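Local atomic coordinates of beta-N-acetylhexosaminidase (Arthrobacter aurescens, PDB entry 3RCN), a protein that probably hydrolyses terminal non-reducing N-acetyl-D-hexosamine residues from N-acetyl-beta-D-hexosaminides, as a member of glycosyl hydrolase family 20. Residues T496-T499 with G500-A504; E512-L516 with S517-P521. All coordinates share one frame; numbering follows the deposited sequence.

Interaction 1 of 2, residues T496-T499 with G500-A504; sequences TRLT and GAHLA
A wide pi-type turn interrupts the regular hydrogen bonding of helix 491-508, where residues 496-499 run straight on into 500-504. Gly-500 N still makes an ordinary i to i+4 bond to Thr-496 O. At the next step one acceptor serves two donors. Arg-497 O takes Ala-501 N at 3.0 Å and His-502 N at 3.3 Å. The His-502 bond lies in the carbonyl plane, while Ala-501 N sits above it. Leu-503 N then reaches five residues back to Leu-498 O (2.9 Å, 166° at the hydrogen). Further on, Thr-499 O is bridged by a water to Ala-504 N. The water donates to Thr-499 O at 2.8 Å and accepts from Ala-504 N at 2.9 Å, so it links the two backbone groups; Ala-504 N also makes a weak bond to Ala-501 O.

Leu-498 carries CG opposite its own N (chi1 -176°), and its CD1 meets His-502 CB at 4.2 Å, the two side chains passing at a slant. Leu-498 CG also packs against Leu-503 CD2 at 4.2 Å. The His-502 ring is fixed from outside the segments: NE2 bonds to His-167 NE2, ND1 to Arg-505 NH1, and the ring meets that of His-167. Arg-497 has its polar end in salt bridges outside the segments, NH2 with Glu-480 and NE with Glu-493. Shared acceptors and i to i+5 bonds of this kind mark a pi-bulge within an alpha helix.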
# COMPACT_ATOMS: atom_id res chain seq x y z
N THR A 496 22.14 -18.98 -3.52
CA THR A 496 23.17 -17.96 -3.65
C THR A 496 22.66 -16.77 -4.46
O THR A 496 23.00 -15.64 -4.18
CB THR A 496 24.46 -18.54 -4.28
OG1 THR A 496 24.29 -18.72 -5.69
CG2 THR A 496 24.80 -19.89 -3.64
N ARG A 497 21.82 -17.02 -5.46
CA ARG A 497 21.20 -15.91 -6.16
C ARG A 497 20.14 -15.21 -5.29
O ARG A 497 20.03 -13.98 -5.29
CB ARG A 497 20.63 -16.35 -7.50
CG ARG A 497 21.72 -16.70 -8.49
CD ARG A 497 21.15 -17.09 -9.84
NE ARG A 497 20.50 -18.39 -9.80
CZ ARG A 497 19.28 -18.63 -10.27
NH1 ARG A 497 18.58 -17.64 -10.81
NH2 ARG A 497 18.76 -19.86 -10.20
N LEU A 498 19.38 -16.00 -4.53
CA LEU A 498 18.31 -15.48 -3.69
C LEU A 498 18.88 -14.55 -2.63
O LEU A 498 18.53 -13.37 -2.55
CB LEU A 498 17.55 -16.63 -3.02
CG LEU A 498 16.35 -16.21 -2.17
CD1 LEU A 498 15.23 -15.70 -3.06
CD2 LEU A 498 15.86 -17.37 -1.33
N THR A 499 19.80 -15.09 -1.83
CA THR A 499 20.43 -14.33 -0.76
C THR A 499 21.37 -13.26 -1.31
O THR A 499 21.42 -12.15 -0.79
CB THR A 499 21.20 -15.26 0.17
OG1 THR A 499 22.27 -15.86 -0.56
CG2 THR A 499 20.28 -16.36 0.68
N GLY A 500 22.11 -13.60 -2.36
CA GLY A 500 23.05 -12.68 -2.98
C GLY A 500 22.45 -11.40 -3.54
O GLY A 500 23.00 -10.32 -3.33
N ALA A 501 21.33 -11.51 -4.25
CA ALA A 501 20.70 -10.36 -4.92
C ALA A 501 19.20 -10.16 -4.62
O ALA A 501 18.78 -9.08 -4.20
CB ALA A 501 20.97 -10.36 -6.42
N HIS A 502 18.41 -11.18 -4.94
CA HIS A 502 16.94 -11.09 -4.94
C HIS A 502 16.26 -10.63 -3.65
O HIS A 502 15.28 -9.87 -3.71
CB HIS A 502 16.32 -12.40 -5.40
CG HIS A 502 14.95 -12.23 -5.99
ND1 HIS A 502 14.73 -11.58 -7.18
CD2 HIS A 502 13.73 -12.62 -5.54
CE1 HIS A 502 13.43 -11.58 -7.45
NE2 HIS A 502 12.81 -12.20 -6.47
N LEU A 503 16.73 -11.09 -2.50
CA LEU A 503 16.16 -10.61 -1.24
C LEU A 503 16.24 -9.08 -1.18
O LEU A 503 15.34 -8.43 -0.64
CB LEU A 503 16.86 -11.21 -0.03
CG LEU A 503 16.60 -12.67 0.35
CD1 LEU A 503 17.15 -12.92 1.74
CD2 LEU A 503 15.10 -13.04 0.29
N ALA A 504 17.31 -8.51 -1.73
CA ALA A 504 17.48 -7.05 -1.74
C ALA A 504 16.46 -6.40 -2.65
O ALA A 504 16.01 -5.28 -2.37
CB ALA A 504 18.88 -6.67 -2.17
O HOH W 1 19.89 -9.86 -1.42

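Interaction 2 of 2, residues E512-L516 with S517-P521; sequences EYRPL and SGPAP
The Arg-514 guanidinium has Gly-518 CA over one face, 3.5 Å from NH1 and offset toward the rim of the group. Pro-519 CD approaches the same NH1 obliquely, also at 3.5 Å. The backbone under the guanidinium belongs to a type I beta turn from Pro-515 to Gly-518, in the loop that follows helix 491-508. The turn is closed by Gly-518 N, which bonds to Pro-515 O at 2.9 Å with 154° at the hydrogen. The donor stands above the carbonyl plane.

The arginine leaves the backbone with CG trans to N (chi1 -162°). The Arg-514 chain then bends at chi3 (87°), which brings the flat end back over Gly-518. Arg-514 and Pro-519 run side by side and point the same way. Outside the turn, NH1 makes a salt bridge to Glu-418 OE2, and Pro-519 also touches Glu-418. The charge is therefore held between the turn and a second loop. A leucine in place of Arg-514 would probably leave Glu-418 without its salt-bridge mate and uncover the Gly-518 backbone.

Gly-518 has a positive phi, and a side chain here would be jammed against the carbonyl oxygen of Ser-517 and crowded by the Pro-519 ring. Leu-516, at the second position of the turn, sends its side chain to helix 491-508, against Thr-499 and Leu-503. Beyond the turn, Ala-520 N and Tyr-513 O both bond to the Gln-523 side chain, which ties the two arms of the loop together. Gly-518 O sits against the Pro-515 ring, 3.4 Å from both CB and CD of Pro-515.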
# COMPACT_ATOMS: atom_id res chain seq x y z
N GLU A 512 7.81 -7.65 2.89
CA GLU A 512 8.38 -8.25 4.08
C GLU A 512 8.17 -9.75 4.00
O GLU A 512 7.09 -10.24 4.28
CB GLU A 512 7.69 -7.73 5.35
CG GLU A 512 7.41 -6.22 5.40
CD GLU A 512 6.86 -5.74 6.76
OE1 GLU A 512 5.85 -5.00 6.77
OE2 GLU A 512 7.44 -6.09 7.82
N TYR A 513 9.25 -10.48 3.73
CA TYR A 513 9.19 -11.92 3.52
C TYR A 513 9.56 -12.68 4.78
O TYR A 513 9.92 -12.08 5.77
CB TYR A 513 10.15 -12.28 2.39
CG TYR A 513 11.54 -11.74 2.61
CD1 TYR A 513 11.92 -10.50 2.08
CD2 TYR A 513 12.47 -12.46 3.35
CE1 TYR A 513 13.19 -10.00 2.29
CE2 TYR A 513 13.74 -11.98 3.56
CZ TYR A 513 14.10 -10.75 3.03
OH TYR A 513 15.38 -10.28 3.24
N ARG A 514 9.49 -14.02 4.73
CA ARG A 514 10.02 -14.81 5.83
C ARG A 514 11.52 -14.89 5.66
O ARG A 514 11.98 -15.37 4.63
CB ARG A 514 9.45 -16.24 5.87
CG ARG A 514 9.66 -16.93 7.23
CD ARG A 514 9.33 -18.42 7.24
NE ARG A 514 10.48 -19.21 6.84
CZ ARG A 514 11.13 -20.08 7.62
NH1 ARG A 514 10.73 -20.31 8.86
NH2 ARG A 514 12.17 -20.74 7.13
N PRO A 515 12.28 -14.40 6.65
CA PRO A 515 13.73 -14.54 6.54
C PRO A 515 14.09 -16.02 6.52
O PRO A 515 13.39 -16.83 7.12
CB PRO A 515 14.24 -13.88 7.82
CG PRO A 515 13.17 -12.92 8.21
CD PRO A 515 11.89 -13.65 7.85
N LEU A 516 15.18 -16.36 5.83
CA LEU A 516 15.56 -17.75 5.66
C LEU A 516 15.78 -18.49 6.99
O LEU A 516 15.51 -19.70 7.10
CB LEU A 516 16.79 -17.83 4.76
CG LEU A 516 16.45 -17.77 3.26
CD1 LEU A 516 15.60 -16.56 2.91
CD2 LEU A 516 17.72 -17.78 2.44
N SER A 517 16.24 -17.76 7.99
CA SER A 517 16.53 -18.34 9.30
C SER A 517 15.28 -18.41 10.18
O SER A 517 15.35 -18.81 11.33
CB SER A 517 17.69 -17.62 10.00
OG SER A 517 17.46 -16.23 10.09
N GLY A 518 14.14 -18.04 9.62
CA GLY A 518 12.91 -18.05 10.38
C GLY A 518 12.31 -16.70 10.68
O GLY A 518 12.90 -15.67 10.39
N PRO A 519 11.07 -16.71 11.17
CA PRO A 519 10.28 -15.50 11.39
C PRO A 519 10.95 -14.49 12.30
O PRO A 519 11.52 -14.86 13.33
CB PRO A 519 8.98 -16.03 12.03
CG PRO A 519 9.25 -17.47 12.37
CD PRO A 519 10.28 -17.93 11.41
N ALA A 520 10.87 -13.21 11.93
CA ALA A 520 11.26 -12.12 12.81
C ALA A 520 10.29 -12.11 13.98
O ALA A 520 9.14 -12.47 13.83
CB ALA A 520 11.23 -10.79 12.07
N PRO A 521 10.77 -11.69 15.15
CA PRO A 521 9.93 -11.70 16.35
C PRO A 521 8.57 -11.02 16.15
O PRO A 521 7.60 -11.47 16.76
CB PRO A 521 10.77 -10.92 17.36
CG PRO A 521 12.18 -11.19 16.94
CD PRO A 521 12.14 -11.23 15.44

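In the fold
Interaction 1 is partly buried and lies within helix 491-508. Interaction 2 is a surface contact in the loop after that helix. The two centres are about 14 Å apart, and the loop folds back so that they touch. Leu-516 CD2 packs on Thr-499 CG2 at 3.4 Å, and Tyr-513 OH lies 3.5 Å from Leu-503 CD1. Backbone bonds shape both, but a widened helical turn sets the first and a single beta-turn bond the second. Each holds an arginine in salt-bridge contact outside its segments, buried in interaction 1 and nearer the surface in interaction 2. At the two ends of interaction 2, Glu-512 and Pro-521 pack on the second subunit.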